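Local coordinates for protein walker-Type ATPase (Pyrococcus abyssi, PDB 2QEN) that binds ADP and magnesium and is probably a P-loop ATPase coupled to a winged-helix domain, although its cellular role remains unknown, at residues Val285-Ala290 against Ser299-Tyr304; Leu269-Leu274 against Ala345-Ile350. The protein carries 1 engineered substitution. One frame throughout, in Å; residues are numbered along the deposited sequence.

Interaction 1: Val285-Ala290 against Ser299-Tyr304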
loop_
_atom_site.group_PDB
_atom_site.type_symbol
_atom_site.label_atom_id
_atom_site.label_comp_id
_atom_site.label_asym_id
_atom_site.label_seq_id
_atom_site.Cartn_x
_atom_site.Cartn_y
_atom_site.Cartn_z
ATOM N N VAL A 285 -18.390 10.177 -2.732
ATOM C CA VAL A 285 -18.723 9.327 -3.878
ATOM C C VAL A 285 -19.348 10.122 -5.031
ATOM O O VAL A 285 -19.080 9.839 -6.203
ATOM C CB VAL A 285 -19.618 8.141 -3.483
ATOM C CG1 VAL A 285 -19.821 7.213 -4.670
ATOM C CG2 VAL A 285 -18.985 7.380 -2.335
ATOM N N ASP A 286 -20.167 11.111 -4.679
ATOM C CA ASP A 286 -20.742 12.061 -5.636
ATOM C C ASP A 286 -19.644 12.799 -6.412
ATOM O O ASP A 286 -19.748 12.965 -7.623
ATOM C CB ASP A 286 -21.637 13.077 -4.915
ATOM C CG ASP A 286 -23.002 12.494 -4.495
ATOM O OD1 ASP A 286 -23.354 11.353 -4.872
ATOM O OD2 ASP A 286 -23.741 13.207 -3.779
ATOM N N ILE A 287 -18.615 13.258 -5.700
ATOM C CA ILE A 287 -17.505 13.998 -6.299
ATOM C C ILE A 287 -16.689 13.085 -7.223
ATOM O O ILE A 287 -16.325 13.469 -8.331
ATOM C CB ILE A 287 -16.611 14.649 -5.214
ATOM C CG1 ILE A 287 -17.386 15.745 -4.462
ATOM C CG2 ILE A 287 -15.325 15.205 -5.818
ATOM C CD1 ILE A 287 -16.652 16.332 -3.233
ATOM N N LEU A 288 -16.438 11.872 -6.749
ATOM C CA LEU A 288 -15.734 10.829 -7.485
ATOM C C LEU A 288 -16.451 10.468 -8.784
ATOM O O LEU A 288 -15.842 10.449 -9.857
ATOM C CB LEU A 288 -15.596 9.605 -6.584
ATOM C CG LEU A 288 -14.224 9.236 -5.979
ATOM C CD1 LEU A 288 -13.167 10.328 -6.020
ATOM C CD2 LEU A 288 -14.309 8.606 -4.606
ATOM N N ARG A 289 -17.756 10.216 -8.696
ATOM C CA ARG A 289 -18.530 9.936 -9.901
ATOM C C ARG A 289 -18.507 11.099 -10.904
ATOM O O ARG A 289 -18.274 10.881 -12.098
ATOM C CB ARG A 289 -19.945 9.506 -9.564
ATOM C CG ARG A 289 -20.648 8.859 -10.735
ATOM C CD ARG A 289 -21.882 8.100 -10.303
ATOM N NE ARG A 289 -21.571 6.760 -9.803
ATOM C CZ ARG A 289 -21.751 6.363 -8.546
ATOM N NH1 ARG A 289 -22.232 7.203 -7.639
ATOM N NH2 ARG A 289 -21.451 5.119 -8.197
ATOM N N ALA A 290 -18.704 12.324 -10.416
ATOM C CA ALA A 290 -18.614 13.521 -11.242
ATOM C C ALA A 290 -17.302 13.585 -12.050
ATOM O O ALA A 290 -17.332 13.765 -13.264
ATOM C CB ALA A 290 -18.788 14.805 -10.362
ATOM N N SER A 299 -15.337 24.324 -10.824
ATOM C CA SER A 299 -16.688 24.818 -11.152
ATOM C C SER A 299 -17.532 23.756 -11.842
ATOM O O SER A 299 -18.748 23.738 -11.681
ATOM C CB SER A 299 -16.629 26.074 -12.029
ATOM O OG SER A 299 -15.985 25.775 -13.252
ATOM N N LEU A 300 -16.897 22.883 -12.618
ATOM C CA LEU A 300 -17.618 21.790 -13.286
ATOM C C LEU A 300 -18.248 20.851 -12.252
ATOM O O LEU A 300 -19.420 20.491 -12.376
ATOM C CB LEU A 300 -16.713 21.012 -14.248
ATOM C CG LEU A 300 -16.225 21.706 -15.529
ATOM C CD1 LEU A 300 -15.201 20.819 -16.284
ATOM C CD2 LEU A 300 -17.364 22.144 -16.472
ATOM N N ILE A 301 -17.462 20.511 -11.226
ATOM C CA ILE A 301 -17.873 19.634 -10.125
ATOM C C ILE A 301 -18.984 20.273 -9.310
ATOM O O ILE A 301 -20.009 19.653 -9.036
ATOM C CB ILE A 301 -16.685 19.292 -9.162
ATOM C CG1 ILE A 301 -15.681 18.354 -9.838
ATOM C CG2 ILE A 301 -17.216 18.652 -7.859
ATOM C CD1 ILE A 301 -14.346 18.272 -9.126
ATOM N N ARG A 302 -18.764 21.528 -8.946
ATOM C CA ARG A 302 -19.658 22.280 -8.105
ATOM C C ARG A 302 -21.049 22.466 -8.727
ATOM O O ARG A 302 -22.068 22.228 -8.053
ATOM C CB ARG A 302 -18.997 23.625 -7.826
ATOM C CG ARG A 302 -19.634 24.509 -6.784
ATOM C CD ARG A 302 -19.007 25.910 -6.905
ATOM N NE ARG A 302 -19.436 26.561 -8.146
ATOM C CZ ARG A 302 -18.699 27.384 -8.892
ATOM N NH1 ARG A 302 -17.452 27.695 -8.551
ATOM N NH2 ARG A 302 -19.225 27.896 -9.999
ATOM N N ASP A 303 -21.098 22.894 -9.994
ATOM C CA ASP A 303 -22.378 23.060 -10.694
ATOM C C ASP A 303 -23.090 21.719 -10.908
ATOM O O ASP A 303 -24.304 21.644 -10.813
ATOM C CB ASP A 303 -22.192 23.719 -12.066
ATOM C CG ASP A 303 -21.658 25.160 -11.993
ATOM O OD1 ASP A 303 -21.658 25.803 -10.897
ATOM O OD2 ASP A 303 -21.239 25.641 -13.074
ATOM N N TYR A 304 -22.326 20.675 -11.223
ATOM C CA TYR A 304 -22.907 19.358 -11.529
ATOM C C TYR A 304 -23.686 18.836 -10.326
ATOM O O TYR A 304 -24.862 18.459 -10.440
ATOM C CB TYR A 304 -21.825 18.356 -11.939
ATOM C CG TYR A 304 -22.365 16.972 -12.269
ATOM C CD1 TYR A 304 -23.190 16.765 -13.390
ATOM C CD2 TYR A 304 -22.059 15.879 -11.457
ATOM C CE1 TYR A 304 -23.693 15.497 -13.684
ATOM C CE2 TYR A 304 -22.545 14.606 -11.741
ATOM C CZ TYR A 304 -23.345 14.418 -12.860
ATOM O OH TYR A 304 -23.832 13.164 -13.134
#

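Interaction 2: Leu269-Leu274 against Ala345-Ile350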
loop_
_atom_site.group_PDB
_atom_site.type_symbol
_atom_site.label_atom_id
_atom_site.label_comp_id
_atom_site.label_asym_id
_atom_site.label_seq_id
_atom_site.Cartn_x
_atom_site.Cartn_y
_atom_site.Cartn_z
ATOM N N LEU A 269 -14.931 -5.115 -5.503
ATOM C CA LEU A 269 -13.949 -4.600 -4.544
ATOM C C LEU A 269 -14.073 -3.083 -4.345
ATOM O O LEU A 269 -14.149 -2.588 -3.205
ATOM C CB LEU A 269 -12.530 -4.980 -4.994
ATOM C CG LEU A 269 -12.193 -6.470 -5.167
ATOM C CD1 LEU A 269 -10.852 -6.639 -5.882
ATOM C CD2 LEU A 269 -12.154 -7.210 -3.835
ATOM N N ILE A 270 -14.134 -2.355 -5.459
ATOM C CA ILE A 270 -14.220 -0.890 -5.436
ATOM C C ILE A 270 -15.514 -0.402 -4.785
ATOM O O ILE A 270 -15.527 0.618 -4.088
ATOM C CB ILE A 270 -14.014 -0.306 -6.864
ATOM C CG1 ILE A 270 -12.572 -0.580 -7.313
ATOM C CG2 ILE A 270 -14.351 1.199 -6.921
ATOM C CD1 ILE A 270 -12.371 -0.668 -8.801
ATOM N N MET A 271 -16.596 -1.144 -4.997
ATOM C CA MET A 271 -17.886 -0.801 -4.411
ATOM C C MET A 271 -17.818 -0.918 -2.891
ATOM O O MET A 271 -18.438 -0.124 -2.169
ATOM C CB MET A 271 -18.985 -1.708 -4.962
ATOM C CG MET A 271 -20.227 -0.969 -5.414
ATOM S SD MET A 271 -19.905 0.110 -6.830
ATOM C CE MET A 271 -20.919 1.525 -6.404
ATOM N N GLY A 272 -17.058 -1.912 -2.424
ATOM C CA GLY A 272 -16.839 -2.159 -0.991
ATOM C C GLY A 272 -16.133 -0.987 -0.333
ATOM O O GLY A 272 -16.519 -0.556 0.750
ATOM N N GLU A 273 -15.099 -0.479 -1.000
ATOM C CA GLU A 273 -14.367 0.708 -0.562
ATOM C C GLU A 273 -15.188 1.997 -0.685
ATOM O O GLU A 273 -15.074 2.888 0.157
ATOM C CB GLU A 273 -13.080 0.863 -1.356
ATOM C CG GLU A 273 -12.082 -0.232 -1.134
ATOM C CD GLU A 273 -11.205 -0.477 -2.341
ATOM O OE1 GLU A 273 -10.968 0.465 -3.128
ATOM O OE2 GLU A 273 -10.748 -1.627 -2.499
ATOM N N LEU A 274 -16.008 2.097 -1.726
ATOM C CA LEU A 274 -16.895 3.243 -1.868
ATOM C C LEU A 274 -17.981 3.276 -0.777
ATOM O O LEU A 274 -18.431 4.360 -0.387
ATOM C CB LEU A 274 -17.505 3.295 -3.272
ATOM C CG LEU A 274 -16.569 3.588 -4.451
ATOM C CD1 LEU A 274 -17.325 3.405 -5.771
ATOM C CD2 LEU A 274 -15.939 4.989 -4.377
ATOM N N ALA A 345 -12.224 4.672 -12.254
ATOM C CA ALA A 345 -13.007 5.530 -13.137
ATOM C C ALA A 345 -14.040 4.748 -13.988
ATOM O O ALA A 345 -15.209 5.145 -14.080
ATOM C CB ALA A 345 -12.078 6.378 -14.020
ATOM N N THR A 346 -13.606 3.640 -14.599
ATOM C CA THR A 346 -14.495 2.753 -15.365
ATOM C C THR A 346 -15.673 2.251 -14.521
ATOM O O THR A 346 -16.815 2.293 -14.965
ATOM C CB THR A 346 -13.709 1.572 -15.985
ATOM O OG1 THR A 346 -12.731 2.090 -16.896
ATOM C CG2 THR A 346 -14.630 0.600 -16.748
ATOM N N VAL A 347 -15.382 1.813 -13.297
ATOM C CA VAL A 347 -16.391 1.341 -12.332
ATOM C C VAL A 347 -17.365 2.449 -11.890
ATOM O O VAL A 347 -18.567 2.214 -11.801
ATOM C CB VAL A 347 -15.709 0.660 -11.087
ATOM C CG1 VAL A 347 -16.705 0.434 -9.939
ATOM C CG2 VAL A 347 -15.045 -0.654 -11.481
ATOM N N LEU A 348 -16.852 3.650 -11.629
ATOM C CA LEU A 348 -17.716 4.806 -11.284
ATOM C C LEU A 348 -18.653 5.286 -12.411
ATOM O O LEU A 348 -19.696 5.850 -12.133
ATOM C CB LEU A 348 -16.898 5.987 -10.746
ATOM C CG LEU A 348 -16.171 5.841 -9.404
ATOM C CD1 LEU A 348 -14.957 6.749 -9.398
ATOM C CD2 LEU A 348 -17.085 6.138 -8.208
ATOM N N ARG A 349 -18.269 5.067 -13.670
ATOM C CA ARG A 349 -19.135 5.379 -14.814
ATOM C C ARG A 349 -20.170 4.279 -15.019
ATOM O O ARG A 349 -21.067 4.411 -15.850
ATOM C CB ARG A 349 -18.318 5.567 -16.095
ATOM C CG ARG A 349 -17.539 6.859 -16.155
ATOM C CD ARG A 349 -16.970 7.071 -17.539
ATOM N NE ARG A 349 -15.863 6.166 -17.848
ATOM C CZ ARG A 349 -14.585 6.394 -17.552
ATOM N NH1 ARG A 349 -14.221 7.509 -16.917
ATOM N NH2 ARG A 349 -13.668 5.495 -17.893
ATOM N N ILE A 350 -20.004 3.207 -14.239
ATOM C CA ILE A 350 -20.869 2.020 -14.128
ATOM C C ILE A 350 -20.365 0.842 -14.980
ATOM O O ILE A 350 -20.542 0.798 -16.199
ATOM C CB ILE A 350 -22.385 2.317 -14.286
ATOM C CG1 ILE A 350 -22.869 3.217 -13.140
ATOM C CG2 ILE A 350 -23.207 1.014 -14.290
ATOM C CD1 ILE A 350 -24.223 3.924 -13.418
ATOM O OXT ILE A 350 -19.746 -0.095 -14.445
#

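Interaction 1: Val285-Ala290 against Ser299-Tyr304
The ring of Y304 reaches across to the CB of A290: the methyl sits obliquely by the CD2-CE2 bond of the tyrosine, 3.6 Å from CD2 and 4.0 Å from CE2. With CG trans to the backbone N (chi1 -180°), the phenol is carried over toward the helix of A290. The methyl is small enough for the backbones to come close, and the CA atoms of A290 and I301 are 6.3 Å apart. One turn before A290, I287 presents its CG2 branch to the CG2 of I301 at 4.4 Å, a looser touch between two buried isoleucines. No hydrogen bond crosses the contact, which buries 190 Å² in all and rests on apolar packing. Beyond the pair, Y304 also stacks on Y295, while I287 packs against L317, L320, L321 and L324 of helix 314-326. With an alanine in place of this tyrosine, the CB of A290 would probably lose its ring cover and Y295 its stacking partner. Three helices, 282-292, 298-307 and 314-326, then the hairpin 330-333/336-339, follow the order of a winged helix-turn-helix, consistent with an MCM C-terminal type of domain.

Interaction 2: Leu269-Leu274 against Ala345-Ile350
I270 meets V347 through two branches: its CD1 lies 3.8 Å from V347 CG2, and its CG2 lies 3.9 Å from V347 CG1. The two methyls of the valine are thus shared between the two arms of the isoleucine, which fits V347 being the residue with most surface buried here. Placing CG1 anti to the carbonyl carbon (chi1 -67°) directs the longer arm of I270, ending in CD1, to one of those methyls, while the CG2 branch takes the other. M271 follows at the margin, its thioether SD reaching 4.5 Å from V347 CG1, a loose apolar approach from an exposed residue. E273 turns from this interface to form a salt bridge with R41, an ADP-binding residue. One turn beyond I270, L274 sets CD1 3.7 Å and CD2 4.2 Å from the CD2 of L348, so a single methyl of L348 meets both ends of the L274 fork. All the contacts are apolar, with no hydrogen bond across, and bury 197 Å². Through I270, M271 and L274 the long helix 255-280 packs on the C-terminal helix 342-348, with W241 of helix 239-252 against I270, L288 of helix 282-292 against both L274 and L348, and I339 of strand 336-339 against L348.

In the fold
The centres of interactions 1 and 2 are about 16 Å apart, on the same side of the chain's centre, and helix 282-292 joins them. Along the chain, 269-274 comes first, then both partners of interaction 1, and finally 345-350, so interaction 2 brings the last helix back to the long helix 255-280. Direct evidence of continuity is a probable hydrogen bond from R289 NE to L348 O at 3.1 Å, and packing of V285 CG2 on L274 O at 3.6 Å. Interaction 1 lies away from the ADP and magnesium sites, whereas the side chain of I270 in interaction 2 is about 12 Å from the bound ADP. The two contacts thus appear to belong to one packed unit around helix 282-292, whose helix 255-280 side comes near the nucleotide site.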